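Long-range contacts in pectate lyase/Amb allergen (PDB 4HWV), which probably cleaves pectate, a plant cell-wall polysaccharide, as a secreted, calcium-binding lyase of polysaccharide lyase family 1: residues Arg43-Ala48 against Lys79-Arg84; Arg249-Phe254 against Gln275-Leu280; Leu371-Lys376 against Ala401-Ala406. All blocks are in the same frame, centred on the assembly; numbering follows the deposited sequence.

In the fold
The three contacts follow one another along the chain, each closing before the next opens, and they are spread over the length of a right-handed parallel beta-helix. Contact 1 pairs its first two long parallel strands, 44-47 and 79-83. Contact 2 joins two loops beside the calcium ion, its second loop leading into strand 281-283, the end strand of one parallel sheet. Contact 3 closes the end of another parallel sheet, where strand 369-371 meets strand 399-401. The centres of contacts 1 and 2 lie 30 Å apart and those of contacts 2 and 3 27 Å; contacts 1 and 3, 41 Å apart, flank the chain's centre. Contact 2, with the metal, lies nearer that centre than either.

Contact 1: residues Arg43-Ala48 against Lys79-Arg84; sequences RTYTVA and KVIRIR
Tyr45 O accepts the backbone N-H of Arg82 over 2.8 Å in an almost straight bond (178° at the hydrogen), and the CA-H of Ile81 approaches the same oxygen. The Arg82-Tyr45 bond is the third of five backbone hydrogen bonds joining segments 43-48 and 79-84, whose strands 44-47 and 79-83 start the right-handed parallel beta-helix. The rungs run in parallel register, Thr44 beside Val80 through Val47 beside Ile83, with the strand axes 4.7 Å apart at closest approach and 20° between their directions.

Tyr45, Val47, Ile81 and Ile83 share one face. Val47 has CG1 anti to the carbonyl carbon (chi1 -58°); its CG2, held between its own backbone N and carbonyl carbon, touches both isoleucines, 3.6 Å from Ile81 CG2 and 3.7 Å from Ile83 CD1. The Tyr45 ring crosses Ile81 obliquely, CD2 to CG1 at 4.0 Å, while Val80 O and Lys79 CB lie near the ring plane at its edge. Helix 50-57 packs on this face, Ala56 touching both Tyr45 and Ile81.

The other face carries Thr44, Val80, Thr46 and Arg82, and strand 167-171 continues the sheet beyond strand 79-83. At the start of the pairing, Arg43 CB meets Lys79 CB at 4.0 Å, but the charged ends part: Arg43 NE forms a salt bridge with Asp75, and Lys79 NZ donates to the backbone oxygens of Ala77 and Asp75 and to Thr167 OG1. At the far end, Thr46 CG2 approaches the Arg84 guanidinium obliquely, 3.7 Å from Arg84 NE.

Contact 2: residues Arg249-Phe254 against Gln275-Leu280; sequences RHDHAF and QHHDGL. With CA (calcium ion), chain C.
Asp251 has CG anti to its carbonyl carbon (chi1 -65°), and Gln275 is bent at chi2 (54°) where its CD is placed; carboxylate and amide thereby meet. His277 ND1 donates to Asp251 OD1 at 2.7 Å, the oxygen lying exactly in the imidazole plane and the carboxylate nearly coplanar with the ring. This His-carboxylate hydrogen bond joins two loops next to the calcium ligand Asp278. Gln275 NE2 reaches Asp251 OD2 at 3.0 Å from above the carboxylate plane: the two protein donors take different oxygens. Gln275 OE1 in turn accepts His277 N at 2.8 Å, tying the same amide to the backbone of His277. Water 1 joins Asp251 OD1 to His276 N. Arg249 O, buried without a hydrogen-bond partner, lies 3.0 Å from His277 CE1 at the ring edge.

Beside this network His276 turns its edge to the face of Phe254 in a T-shaped stack, planes 68° apart, with CD2 3.6 Å from Phe254 CG. Asp278 binds the calcium ion through OD2 at 2.4 Å, alongside Asp227 and Asp282. His277 NE2 bonds to Asp204, after strand 201-203, and its ring touches His300 of strand 296-300; segment 275-280 then leads directly into strand 281-283.

Contact 3: residues Leu371-Lys376 against Ala401-Ala406; sequences LGQSGK and ARISAA
Gln373 and Ser404 meet through a carboxamide laid against a backbone. Gln373 OE1 accepts Ser404 N at 2.8 Å, in the carbonyl plane and on a lone pair, while Gln373 NE2 returns a weak bond to Ser404 O at 3.0 Å. The side-chain amide thus uses its acceptor and its donor on the same residue. What brings it there is a chain that leaves with CG anti to the backbone N (chi1 -169°) and then bends at chi2 (63°), placing CD where OE1 and NE2 can reach Ser404 N and O.

True strand pairing stops just before. Leu371 and Ala401 form a parallel bridge, in which Arg402 N donates to Leu371 O at 2.8 Å; strands 369-371 and 399-401 lie at the end of a parallel sheet of the beta-helix. The next rung is relayed by solvent: water 5 accepts from Gln373 N at 3.0 Å and donates to Arg402 O at 2.9 Å. Leu371 CD2 touches Ile403 CD1 at 4.0 Å, and Leu371 also packs on Val442 of helix 438-445 and Phe424 of strand 423-427.

Further out, a type II turn from Gly372 to Gly375 turns segment 371-376 toward strand 376-387, closed by Gly375 N bonding to Gly372 O. Lys376 NZ holds Ser374 O at 2.9 Å and also bonds to Glu419 O, and Ser374 OG bonds to the backbone oxygen of Cys420, whose sulfur is linked to Cys411. On the other side Ser404 is the N-cap of helix 405-414, its OG making a weak capping bond with Ala406 N, while Ser404 O accepts from Thr408 OG1.

The polar bonds across the join between sheet end and helix start are therefore made by neutral amide groups and bridging water, and the helix N-terminus would probably favour the partial negative charge on Gln373 OE1.

Contact 1: residues Arg43-Ala48 against Lys79-Arg84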
loop_
_atom_site.group_PDB
_atom_site.type_symbol
_atom_site.label_atom_id
_atom_site.label_comp_id
_atom_site.label_asym_id
_atom_site.label_seq_id
_atom_site.Cartn_x
_atom_site.Cartn_y
_atom_site.Cartn_z
ATOM N N ARG A 43 -10.211 -20.667 -28.244
ATOM C CA ARG A 43 -9.054 -20.136 -27.548
ATOM C C ARG A 43 -9.259 -18.669 -27.182
ATOM O O ARG A 43 -8.310 -17.896 -27.096
ATOM C CB ARG A 43 -7.798 -20.344 -28.374
ATOM C CG ARG A 43 -7.407 -21.822 -28.421
ATOM C CD ARG A 43 -6.093 -22.053 -29.128
ATOM N NE ARG A 43 -5.532 -23.333 -28.711
ATOM C CZ ARG A 43 -5.957 -24.521 -29.129
ATOM N NH1 ARG A 43 -6.948 -24.613 -30.003
ATOM N NH2 ARG A 43 -5.384 -25.621 -28.658
ATOM N N THR A 44 -10.511 -18.310 -26.920
ATOM C CA THR A 44 -10.874 -16.994 -26.395
ATOM C C THR A 44 -11.522 -17.219 -25.041
ATOM O O THR A 44 -12.512 -17.937 -24.917
ATOM C CB THR A 44 -11.809 -16.263 -27.368
ATOM O OG1 THR A 44 -11.136 -16.117 -28.623
ATOM C CG2 THR A 44 -12.205 -14.892 -26.843
ATOM N N TYR A 45 -10.921 -16.640 -24.007
ATOM C CA TYR A 45 -11.305 -16.954 -22.634
ATOM C C TYR A 45 -11.469 -15.697 -21.791
ATOM O O TYR A 45 -10.801 -14.677 -22.031
ATOM C CB TYR A 45 -10.199 -17.759 -21.956
ATOM C CG TYR A 45 -9.623 -18.943 -22.709
ATOM C CD1 TYR A 45 -10.088 -20.229 -22.484
ATOM C CD2 TYR A 45 -8.555 -18.782 -23.599
ATOM C CE1 TYR A 45 -9.520 -21.325 -23.130
ATOM C CE2 TYR A 45 -7.972 -19.864 -24.241
ATOM C CZ TYR A 45 -8.469 -21.127 -23.998
ATOM O OH TYR A 45 -7.879 -22.199 -24.608
ATOM N N THR A 46 -12.332 -15.774 -20.785
ATOM C CA THR A 46 -12.403 -14.747 -19.743
ATOM C C THR A 46 -12.037 -15.441 -18.431
ATOM O O THR A 46 -12.655 -16.442 -18.065
ATOM C CB THR A 46 -13.797 -14.125 -19.647
ATOM O OG1 THR A 46 -14.143 -13.574 -20.910
ATOM C CG2 THR A 46 -13.832 -13.026 -18.586
ATOM N N VAL A 47 -11.011 -14.923 -17.746
ATOM C CA VAL A 47 -10.486 -15.576 -16.553
ATOM C C VAL A 47 -10.481 -14.635 -15.346
ATOM O O VAL A 47 -10.284 -13.424 -15.480
ATOM C CB VAL A 47 -9.047 -16.114 -16.822
ATOM C CG1 VAL A 47 -9.072 -17.081 -18.005
ATOM C CG2 VAL A 47 -8.052 -15.000 -17.085
ATOM N N ALA A 48 -10.688 -15.215 -14.167
ATOM C CA ALA A 48 -10.905 -14.434 -12.948
ATOM C C ALA A 48 -10.090 -14.952 -11.757
ATOM O O ALA A 48 -10.206 -14.429 -10.644
ATOM C CB ALA A 48 -12.402 -14.390 -12.591
ATOM N N LYS A 79 -4.345 -17.170 -28.947
ATOM C CA LYS A 79 -5.344 -17.139 -27.887
ATOM C C LYS A 79 -5.522 -15.719 -27.382
ATOM O O LYS A 79 -4.583 -14.913 -27.341
ATOM C CB LYS A 79 -4.953 -18.066 -26.725
ATOM C CG LYS A 79 -3.743 -17.558 -25.924
ATOM C CD LYS A 79 -3.094 -18.613 -25.042
ATOM C CE LYS A 79 -2.358 -19.676 -25.844
ATOM N NZ LYS A 79 -1.310 -19.082 -26.759
ATOM N N VAL A 80 -6.747 -15.427 -26.961
ATOM C CA VAL A 80 -7.093 -14.153 -26.363
ATOM C C VAL A 80 -7.657 -14.437 -24.992
ATOM O O VAL A 80 -8.644 -15.162 -24.845
ATOM C CB VAL A 80 -8.112 -13.389 -27.231
ATOM C CG1 VAL A 80 -8.626 -12.157 -26.497
ATOM C CG2 VAL A 80 -7.463 -13.017 -28.564
ATOM N N ILE A 81 -6.998 -13.875 -23.976
ATOM C CA ILE A 81 -7.344 -14.137 -22.587
ATOM C C ILE A 81 -7.686 -12.791 -21.948
ATOM O O ILE A 81 -6.819 -11.919 -21.795
ATOM C CB ILE A 81 -6.170 -14.816 -21.836
ATOM C CG1 ILE A 81 -5.807 -16.149 -22.504
ATOM C CG2 ILE A 81 -6.529 -15.008 -20.372
ATOM C CD1 ILE A 81 -4.481 -16.722 -22.043
ATOM N N ARG A 82 -8.957 -12.627 -21.587
ATOM C CA ARG A 82 -9.424 -11.387 -20.985
ATOM C C ARG A 82 -9.463 -11.543 -19.474
ATOM O O ARG A 82 -9.920 -12.565 -18.965
ATOM C CB ARG A 82 -10.789 -10.983 -21.544
ATOM C CG ARG A 82 -10.727 -10.746 -23.043
ATOM C CD ARG A 82 -11.945 -10.033 -23.605
ATOM N NE ARG A 82 -11.835 -9.953 -25.059
ATOM C CZ ARG A 82 -11.266 -8.949 -25.726
ATOM N NH1 ARG A 82 -10.744 -7.898 -25.095
ATOM N NH2 ARG A 82 -11.214 -9.016 -27.048
ATOM N N ILE A 83 -8.945 -10.538 -18.766
ATOM C CA ILE A 83 -8.857 -10.598 -17.311
ATOM C C ILE A 83 -10.057 -9.879 -16.695
ATOM O O ILE A 83 -10.228 -8.670 -16.876
ATOM C CB ILE A 83 -7.567 -9.916 -16.793
ATOM C CG1 ILE A 83 -6.333 -10.427 -17.559
ATOM C CG2 ILE A 83 -7.471 -10.046 -15.255
ATOM C CD1 ILE A 83 -6.106 -11.915 -17.464
ATOM N N ARG A 84 -10.897 -10.636 -15.993
ATOM C CA ARG A 84 -12.050 -10.085 -15.294
ATOM C C ARG A 84 -11.727 -9.902 -13.827
ATOM O O ARG A 84 -11.589 -10.876 -13.088
ATOM C CB ARG A 84 -13.296 -10.973 -15.442
ATOM C CG ARG A 84 -14.548 -10.307 -14.874
ATOM C CD ARG A 84 -15.813 -11.166 -14.873
ATOM N NE ARG A 84 -16.265 -11.609 -16.186
ATOM C CZ ARG A 84 -16.864 -10.827 -17.078
ATOM N NH1 ARG A 84 -17.034 -9.532 -16.827
ATOM N NH2 ARG A 84 -17.273 -11.333 -18.231
#

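Contact 2: residues Arg249-Phe254 against Gln275-Leu280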
loop_
_atom_site.group_PDB
_atom_site.type_symbol
_atom_site.label_atom_id
_atom_site.label_comp_id
_atom_site.label_asym_id
_atom_site.label_seq_id
_atom_site.Cartn_x
_atom_site.Cartn_y
_atom_site.Cartn_z
ATOM N N ARG A 249 2.718 -2.521 -0.679
ATOM C CA ARG A 249 3.875 -2.932 0.107
ATOM C C ARG A 249 5.121 -2.255 -0.442
ATOM O O ARG A 249 5.935 -2.866 -1.154
ATOM C CB ARG A 249 4.029 -4.453 0.126
ATOM C CG ARG A 249 3.017 -5.119 1.060
ATOM C CD ARG A 249 3.265 -6.621 1.244
ATOM N NE ARG A 249 2.986 -7.335 0.007
ATOM C CZ ARG A 249 2.949 -8.662 -0.088
ATOM N NH1 ARG A 249 3.215 -9.437 0.971
ATOM N NH2 ARG A 249 2.611 -9.206 -1.245
ATOM N N HIS A 250 5.274 -0.976 -0.124
ATOM C CA HIS A 250 6.447 -0.236 -0.556
ATOM C C HIS A 250 7.674 -0.674 0.224
ATOM O O HIS A 250 7.581 -1.058 1.401
ATOM C CB HIS A 250 6.232 1.264 -0.354
ATOM C CG HIS A 250 5.230 1.858 -1.288
ATOM N ND1 HIS A 250 4.993 3.212 -1.359
ATOM C CD2 HIS A 250 4.429 1.285 -2.217
ATOM C CE1 HIS A 250 4.078 3.449 -2.283
ATOM N NE2 HIS A 250 3.723 2.296 -2.824
ATOM N N ASP A 251 8.830 -0.564 -0.424
ATOM C CA ASP A 251 10.095 -0.989 0.175
ATOM C C ASP A 251 10.397 -0.319 1.505
ATOM O O ASP A 251 11.057 -0.898 2.367
ATOM C CB ASP A 251 11.246 -0.719 -0.782
ATOM C CG ASP A 251 11.154 -1.535 -2.049
ATOM O OD1 ASP A 251 10.334 -2.478 -2.107
ATOM O OD2 ASP A 251 11.908 -1.218 -2.988
ATOM N N HIS A 252 9.903 0.903 1.651
ATOM C CA HIS A 252 10.061 1.679 2.880
ATOM C C HIS A 252 9.566 0.922 4.116
ATOM O O HIS A 252 10.050 1.168 5.232
ATOM C CB HIS A 252 9.315 3.015 2.701
ATOM C CG HIS A 252 9.647 4.061 3.715
ATOM N ND1 HIS A 252 8.912 4.233 4.871
ATOM C CD2 HIS A 252 10.607 5.016 3.734
ATOM C CE1 HIS A 252 9.416 5.240 5.564
ATOM N NE2 HIS A 252 10.436 5.740 4.890
ATOM N N ALA A 253 8.621 -0.003 3.937
ATOM C CA ALA A 253 8.072 -0.768 5.067
ATOM C C ALA A 253 9.012 -1.853 5.582
ATOM O O ALA A 253 8.772 -2.423 6.647
ATOM C CB ALA A 253 6.748 -1.414 4.677
ATOM N N PHE A 254 10.059 -2.153 4.818
ATOM C CA PHE A 254 10.927 -3.286 5.112
ATOM C C PHE A 254 12.398 -2.864 5.134
ATOM O O PHE A 254 13.175 -3.236 4.274
ATOM C CB PHE A 254 10.698 -4.405 4.087
ATOM C CG PHE A 254 9.250 -4.748 3.898
ATOM C CD1 PHE A 254 8.574 -5.541 4.820
ATOM C CD2 PHE A 254 8.553 -4.267 2.790
ATOM C CE1 PHE A 254 7.225 -5.831 4.641
ATOM C CE2 PHE A 254 7.215 -4.557 2.616
ATOM C CZ PHE A 254 6.553 -5.345 3.536
ATOM N N GLN A 275 14.951 -6.189 0.713
ATOM C CA GLN A 275 14.315 -5.941 -0.576
ATOM C C GLN A 275 13.504 -7.155 -1.009
ATOM O O GLN A 275 14.071 -8.212 -1.282
ATOM C CB GLN A 275 15.408 -5.625 -1.604
ATOM C CG GLN A 275 14.916 -5.383 -3.025
ATOM C CD GLN A 275 13.844 -4.311 -3.089
ATOM O OE1 GLN A 275 12.641 -4.605 -3.036
ATOM N NE2 GLN A 275 14.270 -3.049 -3.198
ATOM N N HIS A 276 12.183 -6.987 -1.039
ATOM C CA HIS A 276 11.268 -8.047 -1.419
ATOM C C HIS A 276 10.849 -7.996 -2.892
ATOM O O HIS A 276 10.093 -8.863 -3.352
ATOM C CB HIS A 276 10.010 -7.973 -0.549
ATOM C CG HIS A 276 10.248 -8.315 0.892
ATOM N ND1 HIS A 276 10.251 -9.611 1.369
ATOM C CD2 HIS A 276 10.449 -7.519 1.972
ATOM C CE1 HIS A 276 10.473 -9.597 2.674
ATOM N NE2 HIS A 276 10.599 -8.341 3.061
ATOM N N HIS A 277 11.318 -6.988 -3.625
ATOM C CA HIS A 277 10.964 -6.842 -5.030
ATOM C C HIS A 277 12.185 -6.995 -5.915
ATOM O O HIS A 277 13.327 -6.928 -5.434
ATOM C CB HIS A 277 10.332 -5.482 -5.285
ATOM C CG HIS A 277 9.066 -5.281 -4.526
ATOM N ND1 HIS A 277 8.950 -4.367 -3.497
ATOM C CD2 HIS A 277 7.866 -5.900 -4.622
ATOM C CE1 HIS A 277 7.717 -4.415 -3.017
ATOM N NE2 HIS A 277 7.045 -5.343 -3.673
ATOM N N ASP A 278 11.948 -7.184 -7.201
ATOM C CA ASP A 278 13.036 -7.212 -8.160
ATOM C C ASP A 278 12.669 -6.182 -9.229
ATOM O O ASP A 278 12.552 -5.000 -8.913
ATOM C CB ASP A 278 13.313 -8.616 -8.723
ATOM C CG ASP A 278 14.679 -8.703 -9.385
ATOM O OD1 ASP A 278 15.618 -8.073 -8.864
ATOM O OD2 ASP A 278 14.813 -9.398 -10.411
ATOM N N GLY A 279 12.468 -6.594 -10.472
ATOM C CA GLY A 279 12.136 -5.626 -11.508
ATOM C C GLY A 279 10.649 -5.393 -11.690
ATOM O O GLY A 279 9.804 -6.160 -11.194
ATOM N N LEU A 280 10.315 -4.349 -12.439
ATOM C CA LEU A 280 8.952 -4.267 -12.996
ATOM C C LEU A 280 8.876 -5.129 -14.261
ATOM O O LEU A 280 8.148 -6.119 -14.296
ATOM C CB LEU A 280 8.553 -2.815 -13.295
ATOM C CG LEU A 280 8.431 -1.920 -12.051
ATOM C CD1 LEU A 280 8.145 -0.472 -12.432
ATOM C CD2 LEU A 280 7.369 -2.448 -11.076
HETATM CA CA CA C . 14.205 -9.651 -12.747
HETATM O O HOH W 1 10.887 -4.588 -0.182
HETATM O O HOH W 2 16.777 -10.308 -12.652
HETATM O O HOH W 3 15.239 -10.963 -14.842
HETATM O O HOH W 4 13.955 -12.122 -11.832
#

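Contact 3: residues Leu371-Lys376 against Ala401-Ala406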
loop_
_atom_site.group_PDB
_atom_site.type_symbol
_atom_site.label_atom_id
_atom_site.label_comp_id
_atom_site.label_asym_id
_atom_site.label_seq_id
_atom_site.Cartn_x
_atom_site.Cartn_y
_atom_site.Cartn_z
ATOM N N LEU A 371 23.569 4.045 -19.403
ATOM C CA LEU A 371 24.301 3.371 -20.478
ATOM C C LEU A 371 25.207 2.328 -19.843
ATOM O O LEU A 371 26.273 2.661 -19.327
ATOM C CB LEU A 371 25.136 4.367 -21.294
ATOM C CG LEU A 371 26.056 3.752 -22.353
ATOM C CD1 LEU A 371 25.278 2.945 -23.367
ATOM C CD2 LEU A 371 26.878 4.848 -23.044
ATOM N N GLY A 372 24.761 1.079 -19.839
ATOM C CA GLY A 372 25.581 -0.019 -19.389
ATOM C C GLY A 372 26.368 -0.655 -20.512
ATOM O O GLY A 372 26.442 -0.139 -21.635
ATOM N N GLN A 373 26.959 -1.796 -20.187
ATOM C CA GLN A 373 27.962 -2.409 -21.048
ATOM C C GLN A 373 27.428 -2.703 -22.437
ATOM O O GLN A 373 26.513 -3.510 -22.578
ATOM C CB GLN A 373 28.448 -3.706 -20.422
ATOM C CG GLN A 373 29.683 -4.263 -21.122
ATOM C CD GLN A 373 30.870 -3.353 -21.014
ATOM O OE1 GLN A 373 31.089 -2.723 -19.980
ATOM N NE2 GLN A 373 31.655 -3.276 -22.088
ATOM N N SER A 374 28.003 -2.045 -23.447
ATOM C CA SER A 374 27.643 -2.247 -24.862
ATOM C C SER A 374 26.191 -1.883 -25.178
ATOM O O SER A 374 25.660 -2.253 -26.223
ATOM C CB SER A 374 27.955 -3.666 -25.339
ATOM O OG SER A 374 29.347 -3.929 -25.267
ATOM N N GLY A 375 25.546 -1.137 -24.286
ATOM C CA GLY A 375 24.224 -0.620 -24.577
ATOM C C GLY A 375 24.293 0.431 -25.672
ATOM O O GLY A 375 25.318 1.078 -25.883
ATOM N N LYS A 376 23.181 0.612 -26.367
ATOM C CA LYS A 376 23.102 1.611 -27.425
ATOM C C LYS A 376 21.778 2.341 -27.243
ATOM O O LYS A 376 20.717 1.883 -27.689
ATOM C CB LYS A 376 23.251 0.952 -28.799
ATOM C CG LYS A 376 24.612 0.248 -28.952
ATOM C CD LYS A 376 24.767 -0.512 -30.245
ATOM C CE LYS A 376 26.030 -1.373 -30.172
ATOM N NZ LYS A 376 25.915 -2.405 -29.085
ATOM N N ALA A 401 26.655 6.276 -16.902
ATOM C CA ALA A 401 27.246 5.185 -17.672
ATOM C C ALA A 401 27.955 4.204 -16.755
ATOM O O ALA A 401 28.509 4.598 -15.733
ATOM C CB ALA A 401 28.221 5.729 -18.698
ATOM N N ARG A 402 27.922 2.929 -17.138
ATOM C CA ARG A 402 28.594 1.851 -16.423
ATOM C C ARG A 402 29.255 0.950 -17.462
ATOM O O ARG A 402 28.622 0.008 -17.975
ATOM C CB ARG A 402 27.589 1.051 -15.587
ATOM C CG ARG A 402 26.921 1.855 -14.501
ATOM C CD ARG A 402 27.911 2.240 -13.440
ATOM N NE ARG A 402 27.279 2.924 -12.312
ATOM C CZ ARG A 402 27.255 4.250 -12.144
ATOM N NH1 ARG A 402 27.784 5.074 -13.049
ATOM N NH2 ARG A 402 26.681 4.765 -11.063
ATOM N N ILE A 403 30.510 1.242 -17.796
ATOM C CA ILE A 403 31.190 0.581 -18.909
ATOM C C ILE A 403 32.589 0.155 -18.486
ATOM O O ILE A 403 33.276 0.893 -17.748
ATOM C CB ILE A 403 31.363 1.518 -20.146
ATOM C CG1 ILE A 403 30.037 2.120 -20.616
ATOM C CG2 ILE A 403 32.077 0.794 -21.328
ATOM C CD1 ILE A 403 30.232 3.346 -21.482
ATOM N N SER A 404 33.003 -1.020 -18.972
ATOM C CA SER A 404 34.346 -1.582 -18.778
ATOM C C SER A 404 34.979 -1.914 -20.128
ATOM O O SER A 404 34.395 -2.662 -20.910
ATOM C CB SER A 404 34.238 -2.891 -17.976
ATOM O OG SER A 404 35.429 -3.677 -18.088
ATOM N N ALA A 405 36.184 -1.404 -20.391
ATOM C CA ALA A 405 36.871 -1.686 -21.651
ATOM C C ALA A 405 37.286 -3.131 -21.822
ATOM O O ALA A 405 37.360 -3.625 -22.951
ATOM C CB ALA A 405 38.095 -0.797 -21.798
ATOM N N ALA A 406 37.559 -3.828 -20.735
ATOM C CA ALA A 406 38.000 -5.217 -20.885
ATOM C C ALA A 406 36.863 -6.058 -21.455
ATOM O O ALA A 406 37.059 -6.898 -22.355
ATOM C CB ALA A 406 38.481 -5.773 -19.552
HETATM O O HOH W 5 27.010 -2.206 -17.183
HETATM O O HOH W 6 30.537 -2.451 -17.098
#